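Local atomic coordinates of extracellular ligand-binding receptor (Rhodopseudomonas palustris, PDB entry 3SG0), a protein that binds benzoylformate and probably serves as a periplasmic solute-binding protein for the uptake of small aromatic acids. Residues Arg133-Lys138 / Ala339-Ile344; Val101-Ile106 / Ala123-Pro128. All coordinates share one frame; numbering follows the deposited sequence. Where two conformers were deposited one is given.

Contact 1: Arg133-Lys138 / Ala339-Ile344; sequences RKWVYK and AIRDQI
Arg341 lays its chain over the indole of Trp135 and sets its NH1 on Lys134 O. That bond spans 2.9 Å at an N-H...O angle of 164°, and the oxygen lies in the guanidinium plane, at its edge. The aliphatic part of the same side chain serves Trp135: Arg341 CD sits over one face, offset toward the rim, 3.6 Å from the centroid of the six-membered ring, a CH-pi contact. An arginine suits this place because it joins a greasy stem to a planar donor. Tyr137 supplies a second bond: its OH donates to Arg341 O (2.7 Å), a carbonyl close to the C-terminal end of the helix. Over the centre of one face of the tyrosine ring lies Ile344 CG2, 3.6 Å from Tyr137 CD1, put there by a CG2 anti to the backbone N.

The guanidinium is fixed further by Asp342 of its own helix and by Glu345 just beyond the helix end. NH2 forms a salt bridge with Asp342 OD1 (2.9 Å), the oxygen offering its anti lone pair, and NH1 forms one with Glu345. Lys134 NZ bonds to Pro361 O; its long, weak ion pair with Glu345 may ease repulsion from Arg341. His364 stacks on the Tyr137 ring. Strand 136-138 is the outermost of its sheet, beside 116-118, whose Met117 touches both Tyr137 and Ile344. Helix 334-344 packs on helix 306-328, while Trp135 leans on Ala110 of helix 99-111.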
loop_
_atom_site.group_PDB
_atom_site.type_symbol
_atom_site.label_atom_id
_atom_site.label_comp_id
_atom_site.label_asym_id
_atom_site.label_seq_id
_atom_site.Cartn_x
_atom_site.Cartn_y
_atom_site.Cartn_z
ATOM N N ARG A 133 -9.113 15.860 -0.932
ATOM C CA ARG A 133 -9.146 14.414 -1.053
ATOM C C ARG A 133 -10.253 13.948 -1.995
ATOM O O ARG A 133 -10.266 12.787 -2.407
ATOM C CB ARG A 133 -9.216 13.772 0.336
ATOM C CG ARG A 133 -7.904 13.913 1.093
ATOM C CD ARG A 133 -8.073 13.764 2.602
ATOM N NE ARG A 133 -6.776 13.654 3.267
ATOM C CZ ARG A 133 -5.952 14.664 3.521
ATOM N NH1 ARG A 133 -6.296 15.915 3.221
ATOM N NH2 ARG A 133 -4.775 14.420 4.085
ATOM N N LYS A 134 -11.156 14.855 -2.391
ATOM C CA LYS A 134 -12.100 14.557 -3.464
ATOM C C LYS A 134 -11.389 14.113 -4.729
ATOM O O LYS A 134 -11.979 13.431 -5.565
ATOM C CB LYS A 134 -12.949 15.776 -3.822
ATOM C CG LYS A 134 -14.193 15.947 -3.008
ATOM C CD LYS A 134 -15.198 14.832 -3.207
ATOM C CE LYS A 134 -16.272 15.019 -2.177
ATOM N NZ LYS A 134 -17.212 13.889 -2.217
ATOM N N TRP A 135 -10.140 14.548 -4.893
ATOM C CA TRP A 135 -9.363 14.240 -6.087
ATOM C C TRP A 135 -8.500 12.990 -5.942
ATOM O O TRP A 135 -7.816 12.623 -6.891
ATOM C CB TRP A 135 -8.510 15.457 -6.492
ATOM C CG TRP A 135 -9.368 16.577 -6.968
ATOM C CD1 TRP A 135 -9.847 17.614 -6.231
ATOM C CD2 TRP A 135 -9.909 16.730 -8.281
ATOM N NE1 TRP A 135 -10.645 18.417 -7.007
ATOM C CE2 TRP A 135 -10.696 17.897 -8.275
ATOM C CE3 TRP A 135 -9.793 15.997 -9.471
ATOM C CZ2 TRP A 135 -11.373 18.346 -9.408
ATOM C CZ3 TRP A 135 -10.460 16.446 -10.597
ATOM C CH2 TRP A 135 -11.245 17.606 -10.555
ATOM N N VAL A 136 -8.538 12.328 -4.789
ATOM C CA VAL A 136 -7.606 11.246 -4.492
ATOM C C VAL A 136 -8.337 9.924 -4.299
ATOM O O VAL A 136 -9.367 9.874 -3.617
ATOM C CB VAL A 136 -6.809 11.574 -3.206
ATOM C CG1 VAL A 136 -5.745 10.509 -2.925
ATOM C CG2 VAL A 136 -6.178 12.946 -3.321
ATOM N N TYR A 137 -7.806 8.858 -4.894
ATOM C CA TYR A 137 -8.319 7.501 -4.700
ATOM C C TYR A 137 -7.184 6.613 -4.230
ATOM O O TYR A 137 -6.007 6.938 -4.431
ATOM C CB TYR A 137 -8.958 6.973 -5.988
ATOM C CG TYR A 137 -10.181 7.763 -6.343
ATOM C CD1 TYR A 137 -11.397 7.492 -5.734
ATOM C CD2 TYR A 137 -10.117 8.826 -7.234
ATOM C CE1 TYR A 137 -12.522 8.229 -6.033
ATOM C CE2 TYR A 137 -11.238 9.582 -7.525
ATOM C CZ TYR A 137 -12.436 9.277 -6.914
ATOM O OH TYR A 137 -13.577 10.010 -7.171
ATOM N N LYS A 138 -7.525 5.481 -3.628
ATOM C CA LYS A 138 -6.529 4.713 -2.896
ATOM C C LYS A 138 -6.879 3.234 -2.861
ATOM O O LYS A 138 -7.769 2.821 -2.117
ATOM C CB LYS A 138 -6.453 5.274 -1.474
ATOM C CG LYS A 138 -5.480 4.589 -0.546
ATOM C CD LYS A 138 -5.407 5.335 0.782
ATOM C CE LYS A 138 -4.467 4.685 1.765
ATOM N NZ LYS A 138 -5.007 3.389 2.248
ATOM N N ALA A 339 -14.294 14.168 -15.346
ATOM C CA ALA A 339 -15.169 13.035 -15.603
ATOM C C ALA A 339 -14.570 11.755 -15.027
ATOM O O ALA A 339 -15.280 10.930 -14.466
ATOM C CB ALA A 339 -15.444 12.887 -17.094
ATOM N N ILE A 340 -13.259 11.579 -15.161
ATOM C CA ILE A 340 -12.622 10.433 -14.517
ATOM C C ILE A 340 -12.833 10.474 -13.003
ATOM O O ILE A 340 -13.191 9.468 -12.392
ATOM C CB ILE A 340 -11.125 10.343 -14.848
ATOM C CG1 ILE A 340 -10.938 10.059 -16.342
ATOM C CG2 ILE A 340 -10.461 9.251 -14.011
ATOM C CD1 ILE A 340 -9.500 10.067 -16.787
ATOM N N ARG A 341 -12.595 11.637 -12.404
ATOM C CA ARG A 341 -12.787 11.784 -10.964
ATOM C C ARG A 341 -14.220 11.418 -10.566
ATOM O O ARG A 341 -14.438 10.708 -9.579
ATOM C CB ARG A 341 -12.459 13.216 -10.522
ATOM C CG ARG A 341 -12.276 13.381 -9.001
ATOM C CD ARG A 341 -12.941 14.647 -8.442
ATOM N NE ARG A 341 -14.390 14.552 -8.569
ATOM C CZ ARG A 341 -15.179 13.885 -7.733
ATOM N NH1 ARG A 341 -14.677 13.310 -6.647
ATOM N NH2 ARG A 341 -16.488 13.814 -7.962
ATOM N N ASP A 342 -15.194 11.921 -11.320
ATOM C CA ASP A 342 -16.606 11.636 -11.054
ATOM C C ASP A 342 -16.918 10.151 -11.180
ATOM O O ASP A 342 -17.692 9.593 -10.401
ATOM C CB ASP A 342 -17.518 12.392 -12.037
ATOM C CG ASP A 342 -17.564 13.896 -11.797
ATOM O OD1 ASP A 342 -17.236 14.365 -10.693
ATOM O OD2 ASP A 342 -17.972 14.624 -12.729
ATOM N N GLN A 343 -16.339 9.508 -12.186
ATOM C CA GLN A 343 -16.677 8.125 -12.474
ATOM C C GLN A 343 -16.075 7.137 -11.473
ATOM O O GLN A 343 -16.729 6.166 -11.088
ATOM C CB GLN A 343 -16.253 7.768 -13.897
ATOM C CG GLN A 343 -17.059 8.472 -14.978
ATOM C CD GLN A 343 -18.550 8.210 -14.851
ATOM O OE1 GLN A 343 -18.984 7.058 -14.807
ATOM N NE2 GLN A 343 -19.340 9.279 -14.769
ATOM N N ILE A 344 -14.833 7.357 -11.039
ATOM C CA ILE A 344 -14.216 6.403 -10.118
ATOM C C ILE A 344 -15.003 6.356 -8.808
ATOM O O ILE A 344 -15.150 5.308 -8.190
ATOM C CB ILE A 344 -12.733 6.710 -9.886
ATOM C CG1 ILE A 344 -11.969 6.543 -11.205
ATOM C CG2 ILE A 344 -12.172 5.796 -8.807
ATOM C CD1 ILE A 344 -10.502 6.921 -11.127
#

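Contact 2: Val101-Ile106 / Ala123-Pro128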
loop_
_atom_site.group_PDB
_atom_site.type_symbol
_atom_site.label_atom_id
_atom_site.label_comp_id
_atom_site.label_asym_id
_atom_site.label_seq_id
_atom_site.Cartn_x
_atom_site.Cartn_y
_atom_site.Cartn_z
ATOM N N VAL A 101 5.792 10.361 1.262
ATOM C CA VAL A 101 6.076 10.837 -0.083
ATOM C C VAL A 101 4.791 11.258 -0.794
ATOM O O VAL A 101 4.781 12.205 -1.586
ATOM C CB VAL A 101 6.847 9.768 -0.882
ATOM C CG1 VAL A 101 7.199 10.274 -2.251
ATOM C CG2 VAL A 101 8.105 9.353 -0.127
ATOM N N SER A 102 3.697 10.564 -0.488
ATOM C CA SER A 102 2.403 10.822 -1.123
ATOM C C SER A 102 1.645 12.012 -0.553
ATOM O O SER A 102 0.878 12.653 -1.265
ATOM C CB SER A 102 1.509 9.593 -1.005
ATOM O OG SER A 102 2.049 8.500 -1.726
ATOM N N LEU A 103 1.821 12.287 0.734
ATOM C CA LEU A 103 1.042 13.339 1.381
ATOM C C LEU A 103 1.044 14.689 0.652
ATOM O O LEU A 103 -0.020 15.263 0.444
ATOM C CB LEU A 103 1.457 13.504 2.845
ATOM C CG LEU A 103 0.781 12.531 3.805
ATOM C CD1 LEU A 103 1.508 12.500 5.146
ATOM C CD2 LEU A 103 -0.692 12.893 3.981
ATOM N N PRO A 104 2.219 15.195 0.247
ATOM C CA PRO A 104 2.231 16.498 -0.434
ATOM C C PRO A 104 1.553 16.461 -1.797
ATOM O O PRO A 104 1.211 17.521 -2.329
ATOM C CB PRO A 104 3.727 16.806 -0.590
ATOM C CG PRO A 104 4.416 15.471 -0.488
ATOM C CD PRO A 104 3.580 14.686 0.493
ATOM N N LEU A 105 1.365 15.280 -2.371
ATOM C CA LEU A 105 0.759 15.201 -3.692
ATOM C C LEU A 105 -0.737 15.492 -3.678
ATOM O O LEU A 105 -1.311 15.841 -4.710
ATOM C CB LEU A 105 1.010 13.836 -4.330
ATOM C CG LEU A 105 2.475 13.403 -4.367
ATOM C CD1 LEU A 105 2.597 12.094 -5.117
ATOM C CD2 LEU A 105 3.354 14.488 -4.993
ATOM N N ILE A 106 -1.377 15.324 -2.525
ATOM C CA ILE A 106 -2.809 15.580 -2.421
ATOM C C ILE A 106 -3.130 17.007 -2.842
ATOM O O ILE A 106 -3.987 17.244 -3.697
ATOM C CB ILE A 106 -3.292 15.337 -0.982
ATOM C CG1 ILE A 106 -3.129 13.858 -0.611
ATOM C CG2 ILE A 106 -4.732 15.819 -0.797
ATOM C CD1 ILE A 106 -3.373 13.563 0.858
ATOM N N ALA A 123 -4.376 5.831 6.261
ATOM C CA ALA A 123 -5.744 6.315 6.115
ATOM C C ALA A 123 -5.816 7.806 5.809
ATOM O O ALA A 123 -6.688 8.239 5.051
ATOM C CB ALA A 123 -6.542 6.005 7.371
ATOM N N ILE A 124 -4.898 8.585 6.379
ATOM C CA ILE A 124 -4.912 10.037 6.238
ATOM C C ILE A 124 -4.792 10.489 4.778
ATOM O O ILE A 124 -5.110 11.633 4.441
ATOM C CB ILE A 124 -3.802 10.670 7.118
ATOM C CG1 ILE A 124 -3.961 12.184 7.224
ATOM C CG2 ILE A 124 -2.422 10.327 6.599
ATOM C CD1 ILE A 124 -3.051 12.801 8.262
ATOM N N LEU A 125 -4.324 9.603 3.905
ATOM C CA LEU A 125 -4.226 9.963 2.494
ATOM C C LEU A 125 -5.585 10.273 1.862
ATOM O O LEU A 125 -5.652 11.067 0.921
ATOM C CB LEU A 125 -3.488 8.886 1.710
ATOM C CG LEU A 125 -2.019 8.708 2.126
ATOM C CD1 LEU A 125 -1.448 7.428 1.544
ATOM C CD2 LEU A 125 -1.191 9.916 1.717
ATOM N N VAL A 126 -6.661 9.657 2.362
ATOM C CA VAL A 126 -7.992 9.903 1.791
ATOM C C VAL A 126 -9.100 10.137 2.807
ATOM O O VAL A 126 -10.229 10.441 2.411
ATOM C CB VAL A 126 -8.468 8.765 0.849
ATOM C CG1 VAL A 126 -7.583 8.683 -0.376
ATOM C CG2 VAL A 126 -8.561 7.422 1.585
ATOM N N ALA A 127 -8.812 9.984 4.095
ATOM C CA ALA A 127 -9.852 10.021 5.123
ATOM C C ALA A 127 -9.412 10.887 6.289
ATOM O O ALA A 127 -8.232 10.917 6.628
ATOM C CB ALA A 127 -10.146 8.615 5.624
ATOM N N PRO A 128 -10.352 11.618 6.903
ATOM C CA PRO A 128 -11.726 11.808 6.430
ATOM C C PRO A 128 -11.739 12.597 5.126
ATOM O O PRO A 128 -10.775 13.293 4.801
ATOM C CB PRO A 128 -12.360 12.639 7.546
ATOM C CG PRO A 128 -11.210 13.390 8.129
ATOM C CD PRO A 128 -10.068 12.427 8.102
#
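Leu103 and Leu125 cross at about a right angle, methyl against methyl, where helix 99-111 of a periplasmic-binding-protein lobe meets the loop that follows strand 116-118. Their CD2 atoms are 3.8 Å apart. Leu125 CD2 also rests against Ser102 CB, again at 3.8 Å, so one methyl fits between two successive helix residues. The end of the Leu125 side chain comes nearer the helix than its first bond suggests. A branched leucine suits this spot: it spreads over neighbouring side chains without needing a polar partner.

Ile124 makes the looser, more exposed border. In one of its two conformers it approaches Leu103, the two side chains again crossing at about a right angle, a less certain contact. Ser102 suits its place: it presents a small CB to Leu125 while its OG is occupied by Leu98 O and Thr118 OG1.

The contact borders the ligand pocket: the Leu125 side chain comes within about 4 Å of that of Thr99, which binds benzoylformate (phenylglyoxylate), and about 5 Å of the bound ligand itself. A short 3-10 turn, 123-125, presents Ile124 and Leu125, and Ala123 O accepts from both Val126 N and Ala127 N. One turn along the helix from Leu103, Ile106 turns toward the loop and brings its CD1 to 3.4 Å from Leu125 O, a buried carbonyl oxygen with no polar partner in the model.

In the fold
Both contacts belong to the same lobe and share its sheet neighbourhood: strand 116-118 borders each, and helix 99-111, one half of contact 2, also touches Trp135 and Val136 of contact 1. Contact 2 is the more buried, lies nearer the chain centre and beside the ligand, and is apolar in its side-chain contacts, with no hydrogen bond across it. Contact 1 lies farther out, partly exposed, and mixes charged, aromatic and backbone groups, as suits a sheet edge meeting a helix end. Arg133 joins them: its NH2 probably bonds to Ile124 O (2.8 Å), and its stem packs on the 123-128 loop, while NH1 pairs with Asp130.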